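Rubredoxin\:oxygen oxidoreductase (Desulfovibrio gigas, PDB 1E5D) catalyses the four-electron reduction of dioxygen to two water molecules, using a diiron centre in a beta-lactamase-like domain and an FMN in a flavodoxin domain. Local coordinates at residues E187-N199 with H293-G305. Numbering follows the deposited sequence.
With OXY (oxygen molecule), chain E.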
loop_
_atom_site.group_PDB
_atom_site.type_symbol
_atom_site.label_atom_id
_atom_site.label_comp_id
_atom_site.label_asym_id
_atom_site.label_seq_id
_atom_site.Cartn_x
_atom_site.Cartn_y
_atom_site.Cartn_z
ATOM N N GLU A 187 6.293 -14.067 23.479
ATOM C CA GLU A 187 7.496 -13.494 22.883
ATOM C C GLU A 187 7.222 -12.943 21.486
ATOM O O GLU A 187 7.669 -11.843 21.153
ATOM C CB GLU A 187 8.624 -14.523 22.821
ATOM C CG GLU A 187 10.014 -13.900 22.726
ATOM C CD GLU A 187 10.426 -13.637 21.287
ATOM O OE1 GLU A 187 10.035 -14.479 20.445
ATOM O OE2 GLU A 187 11.076 -12.608 21.014
ATOM N N ARG A 188 6.531 -13.726 20.671
ATOM C CA ARG A 188 6.254 -13.298 19.300
ATOM C C ARG A 188 5.517 -11.969 19.314
ATOM O O ARG A 188 5.795 -11.055 18.544
ATOM C CB ARG A 188 5.458 -14.378 18.578
ATOM C CG ARG A 188 4.997 -14.010 17.182
ATOM C CD ARG A 188 6.126 -13.511 16.295
ATOM N NE ARG A 188 5.637 -12.725 15.168
ATOM C CZ ARG A 188 5.912 -12.908 13.887
ATOM N NH1 ARG A 188 6.713 -13.892 13.503
ATOM N NH2 ARG A 188 5.386 -12.101 12.975
ATOM N N ALA A 189 4.554 -11.836 20.224
ATOM C CA ALA A 189 3.779 -10.597 20.292
ATOM C C ALA A 189 4.616 -9.433 20.800
ATOM O O ALA A 189 4.419 -8.268 20.445
ATOM C CB ALA A 189 2.558 -10.802 21.177
ATOM N N MET A 190 5.589 -9.737 21.664
ATOM C CA MET A 190 6.429 -8.638 22.140
ATOM C C MET A 190 7.265 -8.059 21.007
ATOM O O MET A 190 7.401 -6.849 20.851
ATOM C CB MET A 190 7.349 -9.122 23.249
ATOM C CG MET A 190 6.614 -9.352 24.566
ATOM S SD MET A 190 7.748 -10.177 25.711
ATOM C CE MET A 190 8.986 -8.883 25.848
ATOM N N ARG A 191 7.818 -8.984 20.235
ATOM C CA ARG A 191 8.664 -8.584 19.112
ATOM C C ARG A 191 7.798 -7.873 18.079
ATOM O O ARG A 191 8.190 -6.825 17.560
ATOM C CB ARG A 191 9.381 -9.805 18.554
ATOM C CG ARG A 191 9.901 -9.719 17.134
ATOM C CD ARG A 191 10.842 -10.882 16.810
ATOM N NE ARG A 191 12.238 -10.439 16.852
ATOM C CZ ARG A 191 13.153 -10.911 17.685
ATOM N NH1 ARG A 191 12.826 -11.858 18.555
ATOM N NH2 ARG A 191 14.389 -10.435 17.643
ATOM N N GLU A 192 6.616 -8.434 17.808
ATOM C CA GLU A 192 5.758 -7.812 16.802
ATOM C C GLU A 192 5.449 -6.382 17.221
ATOM O O GLU A 192 5.419 -5.453 16.426
ATOM C CB GLU A 192 4.466 -8.595 16.599
ATOM C CG GLU A 192 4.686 -9.961 15.963
ATOM C CD GLU A 192 3.378 -10.637 15.589
ATOM O OE1 GLU A 192 2.329 -10.159 16.078
ATOM O OE2 GLU A 192 3.422 -11.621 14.815
ATOM N N TYR A 193 5.224 -6.244 18.525
ATOM C CA TYR A 193 4.980 -4.911 19.054
ATOM C C TYR A 193 6.234 -4.056 18.928
ATOM O O TYR A 193 6.191 -2.948 18.386
ATOM C CB TYR A 193 4.501 -4.992 20.510
ATOM C CG TYR A 193 4.112 -3.600 20.974
ATOM C CD1 TYR A 193 2.870 -3.080 20.643
ATOM C CD2 TYR A 193 4.985 -2.820 21.719
ATOM C CE1 TYR A 193 2.510 -1.812 21.058
ATOM C CE2 TYR A 193 4.630 -1.548 22.136
ATOM C CZ TYR A 193 3.391 -1.054 21.802
ATOM O OH TYR A 193 3.021 0.208 22.204
ATOM N N TYR A 194 7.375 -4.553 19.410
ATOM C CA TYR A 194 8.601 -3.771 19.314
ATOM C C TYR A 194 8.907 -3.389 17.867
ATOM O O TYR A 194 9.194 -2.227 17.575
ATOM C CB TYR A 194 9.823 -4.521 19.885
ATOM C CG TYR A 194 11.037 -3.624 20.018
ATOM C CD1 TYR A 194 11.230 -2.895 21.185
ATOM C CD2 TYR A 194 11.985 -3.488 19.010
ATOM C CE1 TYR A 194 12.328 -2.068 21.331
ATOM C CE2 TYR A 194 13.082 -2.664 19.144
ATOM C CZ TYR A 194 13.253 -1.953 20.312
ATOM O OH TYR A 194 14.339 -1.123 20.470
ATOM N N ALA A 195 8.893 -4.389 16.995
ATOM C CA ALA A 195 9.380 -4.195 15.634
ATOM C C ALA A 195 8.628 -3.099 14.893
ATOM O O ALA A 195 9.233 -2.412 14.063
ATOM C CB ALA A 195 9.306 -5.505 14.852
ATOM N N ASN A 196 7.339 -2.949 15.193
ATOM C CA ASN A 196 6.523 -1.992 14.445
ATOM C C ASN A 196 6.289 -0.657 15.117
ATOM O O ASN A 196 5.628 0.195 14.507
ATOM C CB ASN A 196 5.168 -2.646 14.121
ATOM C CG ASN A 196 5.401 -3.656 13.004
ATOM O OD1 ASN A 196 5.494 -3.267 11.838
ATOM N ND2 ASN A 196 5.508 -4.917 13.398
ATOM N N ILE A 197 6.797 -0.408 16.327
ATOM C CA ILE A 197 6.650 0.955 16.838
ATOM C C ILE A 197 7.875 1.481 17.576
ATOM O O ILE A 197 8.174 2.675 17.492
ATOM C CB ILE A 197 5.435 1.071 17.776
ATOM C CG1 ILE A 197 5.310 2.462 18.406
ATOM C CG2 ILE A 197 5.462 -0.020 18.820
ATOM C CD1 ILE A 197 3.959 3.105 18.164
ATOM N N VAL A 198 8.603 0.643 18.303
ATOM C CA VAL A 198 9.753 1.136 19.055
ATOM C C VAL A 198 11.057 1.043 18.271
ATOM O O VAL A 198 12.015 1.748 18.602
ATOM C CB VAL A 198 9.928 0.361 20.379
ATOM C CG1 VAL A 198 11.007 1.004 21.231
ATOM C CG2 VAL A 198 8.619 0.310 21.148
ATOM N N ASN A 199 11.136 0.198 17.255
ATOM C CA ASN A 199 12.372 -0.077 16.550
ATOM C C ASN A 199 13.190 1.137 16.148
ATOM O O ASN A 199 14.413 1.153 16.340
ATOM C CB ASN A 199 12.093 -0.881 15.270
ATOM C CG ASN A 199 13.314 -1.734 14.956
ATOM O OD1 ASN A 199 13.492 -2.800 15.546
ATOM N ND2 ASN A 199 14.135 -1.238 14.040
ATOM N N HIS A 293 0.721 -8.093 5.345
ATOM C CA HIS A 293 0.716 -6.686 5.741
ATOM C C HIS A 293 2.147 -6.177 5.820
ATOM O O HIS A 293 3.067 -6.975 6.055
ATOM C CB HIS A 293 0.007 -6.532 7.088
ATOM C CG HIS A 293 -0.434 -5.126 7.348
ATOM N ND1 HIS A 293 0.227 -4.297 8.223
ATOM C CD2 HIS A 293 -1.459 -4.404 6.849
ATOM C CE1 HIS A 293 -0.376 -3.122 8.257
ATOM N NE2 HIS A 293 -1.405 -3.161 7.427
ATOM N N HIS A 294 2.334 -4.872 5.635
ATOM C CA HIS A 294 3.678 -4.320 5.845
ATOM C C HIS A 294 4.153 -4.587 7.270
ATOM O O HIS A 294 5.335 -4.805 7.534
ATOM C CB HIS A 294 3.734 -2.832 5.542
ATOM C CG HIS A 294 2.695 -1.940 6.124
ATOM N ND1 HIS A 294 1.609 -1.509 5.386
ATOM C CD2 HIS A 294 2.562 -1.369 7.343
ATOM C CE1 HIS A 294 0.852 -0.724 6.137
ATOM N NE2 HIS A 294 1.407 -0.623 7.332
ATOM N N SER A 295 3.233 -4.588 8.237
ATOM C CA SER A 295 3.697 -4.786 9.610
ATOM C C SER A 295 4.235 -6.205 9.767
ATOM O O SER A 295 5.211 -6.407 10.500
ATOM C CB SER A 295 2.585 -4.478 10.599
ATOM O OG SER A 295 1.465 -5.324 10.425
ATOM N N GLN A 296 3.628 -7.164 9.083
ATOM C CA GLN A 296 4.036 -8.559 9.123
ATOM C C GLN A 296 5.448 -8.747 8.575
ATOM O O GLN A 296 6.287 -9.429 9.145
ATOM C CB GLN A 296 3.131 -9.454 8.273
ATOM C CG GLN A 296 2.229 -10.406 9.040
ATOM C CD GLN A 296 0.776 -10.141 8.677
ATOM O OE1 GLN A 296 0.148 -10.889 7.931
ATOM N NE2 GLN A 296 0.253 -9.041 9.212
ATOM N N ILE A 297 5.665 -8.125 7.416
ATOM C CA ILE A 297 6.992 -8.253 6.817
ATOM C C ILE A 297 8.021 -7.697 7.792
ATOM O O ILE A 297 9.101 -8.247 7.988
ATOM C CB ILE A 297 7.037 -7.542 5.458
ATOM C CG1 ILE A 297 6.204 -8.273 4.401
ATOM C CG2 ILE A 297 8.471 -7.339 5.000
ATOM C CD1 ILE A 297 5.637 -7.396 3.314
ATOM N N MET A 298 7.649 -6.588 8.428
ATOM C CA MET A 298 8.570 -5.956 9.369
ATOM C C MET A 298 8.911 -6.906 10.508
ATOM O O MET A 298 10.054 -7.025 10.929
ATOM C CB MET A 298 7.973 -4.661 9.921
ATOM C CG MET A 298 8.867 -3.943 10.922
ATOM S SD MET A 298 10.417 -3.405 10.154
ATOM C CE MET A 298 11.483 -3.355 11.598
ATOM N N SER A 299 7.890 -7.594 11.013
ATOM C CA SER A 299 8.145 -8.463 12.159
ATOM C C SER A 299 9.150 -9.536 11.773
ATOM O O SER A 299 10.011 -9.903 12.568
ATOM C CB SER A 299 6.860 -9.110 12.678
ATOM O OG SER A 299 5.926 -8.112 13.068
ATOM N N GLU A 300 9.010 -10.024 10.539
ATOM C CA GLU A 300 9.921 -11.071 10.089
ATOM C C GLU A 300 11.307 -10.475 9.905
ATOM O O GLU A 300 12.323 -11.125 10.105
ATOM C CB GLU A 300 9.425 -11.704 8.791
ATOM C CG GLU A 300 8.110 -12.458 8.919
ATOM C CD GLU A 300 8.136 -13.542 9.980
ATOM O OE1 GLU A 300 9.243 -13.997 10.353
ATOM O OE2 GLU A 300 7.047 -13.949 10.442
ATOM N N ILE A 301 11.324 -9.200 9.515
ATOM C CA ILE A 301 12.600 -8.576 9.185
ATOM C C ILE A 301 13.382 -8.247 10.451
ATOM O O ILE A 301 14.609 -8.167 10.418
ATOM C CB ILE A 301 12.403 -7.309 8.338
ATOM C CG1 ILE A 301 12.107 -7.584 6.859
ATOM C CG2 ILE A 301 13.604 -6.379 8.456
ATOM C CD1 ILE A 301 11.581 -6.352 6.153
ATOM N N SER A 302 12.655 -8.062 11.545
ATOM C CA SER A 302 13.247 -7.678 12.813
ATOM C C SER A 302 14.453 -8.533 13.181
ATOM O O SER A 302 15.475 -8.024 13.634
ATOM C CB SER A 302 12.191 -7.766 13.929
ATOM O OG SER A 302 11.866 -9.118 14.182
ATOM N N ASP A 303 14.353 -9.843 12.974
ATOM C CA ASP A 303 15.458 -10.727 13.325
ATOM C C ASP A 303 16.062 -11.372 12.088
ATOM O O ASP A 303 16.801 -12.356 12.186
ATOM C CB ASP A 303 14.972 -11.787 14.322
ATOM C CG ASP A 303 13.798 -12.571 13.762
ATOM O OD1 ASP A 303 13.184 -12.084 12.782
ATOM O OD2 ASP A 303 13.485 -13.661 14.281
ATOM N N ALA A 304 15.791 -10.844 10.894
ATOM C CA ALA A 304 16.444 -11.388 9.702
ATOM C C ALA A 304 17.819 -10.768 9.507
ATOM O O ALA A 304 18.042 -9.634 9.945
ATOM C CB ALA A 304 15.607 -11.132 8.462
ATOM N N GLY A 305 18.736 -11.466 8.852
ATOM C CA GLY A 305 20.032 -10.857 8.562
ATOM C C GLY A 305 20.079 -10.250 7.177
ATOM O O GLY A 305 20.871 -9.354 6.874
HETATM O O1 OXY E . 0.794 2.367 21.131
HETATM O O2 OXY E . 0.876 2.634 19.964
HETATM O O HOH W 1 4.807 -12.006 9.968
HETATM O O HOH W 2 15.697 -7.804 16.954
#
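S299 and R191, with N196 and R188 close behind in buried surface, carry a helix-helix contact that joins the two domains of one chain: helix 187-198 of the beta-lactamase-like domain against helix 294-302 of the flavodoxin domain. The axes pass 8.7 Å apart at 107°, nearly perpendicular, and the crossing is close enough to bring the CA atoms of E192 and S299 to 5.3 Å. S299 lies where the helices cross: its CB lies 3.3 Å from R188 NH2, oblique to the guanidinium, A195 CB packs near its CA, and its hydroxyl donates back to S295 O. R191 starts out extended (chi1 159°), and a turn about its CG-CD bond lays the guanidinium across D303. The carboxylate stacks over one face, the planes 25° apart, but no N-H points at OD2, so the attraction there is of charges only, and D303 OD1 pairs with K254. NE gives a weak bond to S302 OG (3.0 Å), while NH1 bridges to E187 on its own helix. R188 reaches the other flank, where NH1 meets E300 OE2 at 3.1 Å, in the guanidinium plane but from above the carboxylate; E300 OE1 is held by K254, and E192 completes the salt-bridge network. On the side toward the diiron site, whose oxygen pocket Y193 and I197 of the same helix line, the N196 amide spans the helices. Its OD1 bonds to Y328, and ND2 donates to E192 O in the plane of that carbonyl and, at 3.3 Å, to S295 O, tilted from the S295 carbonyl plane.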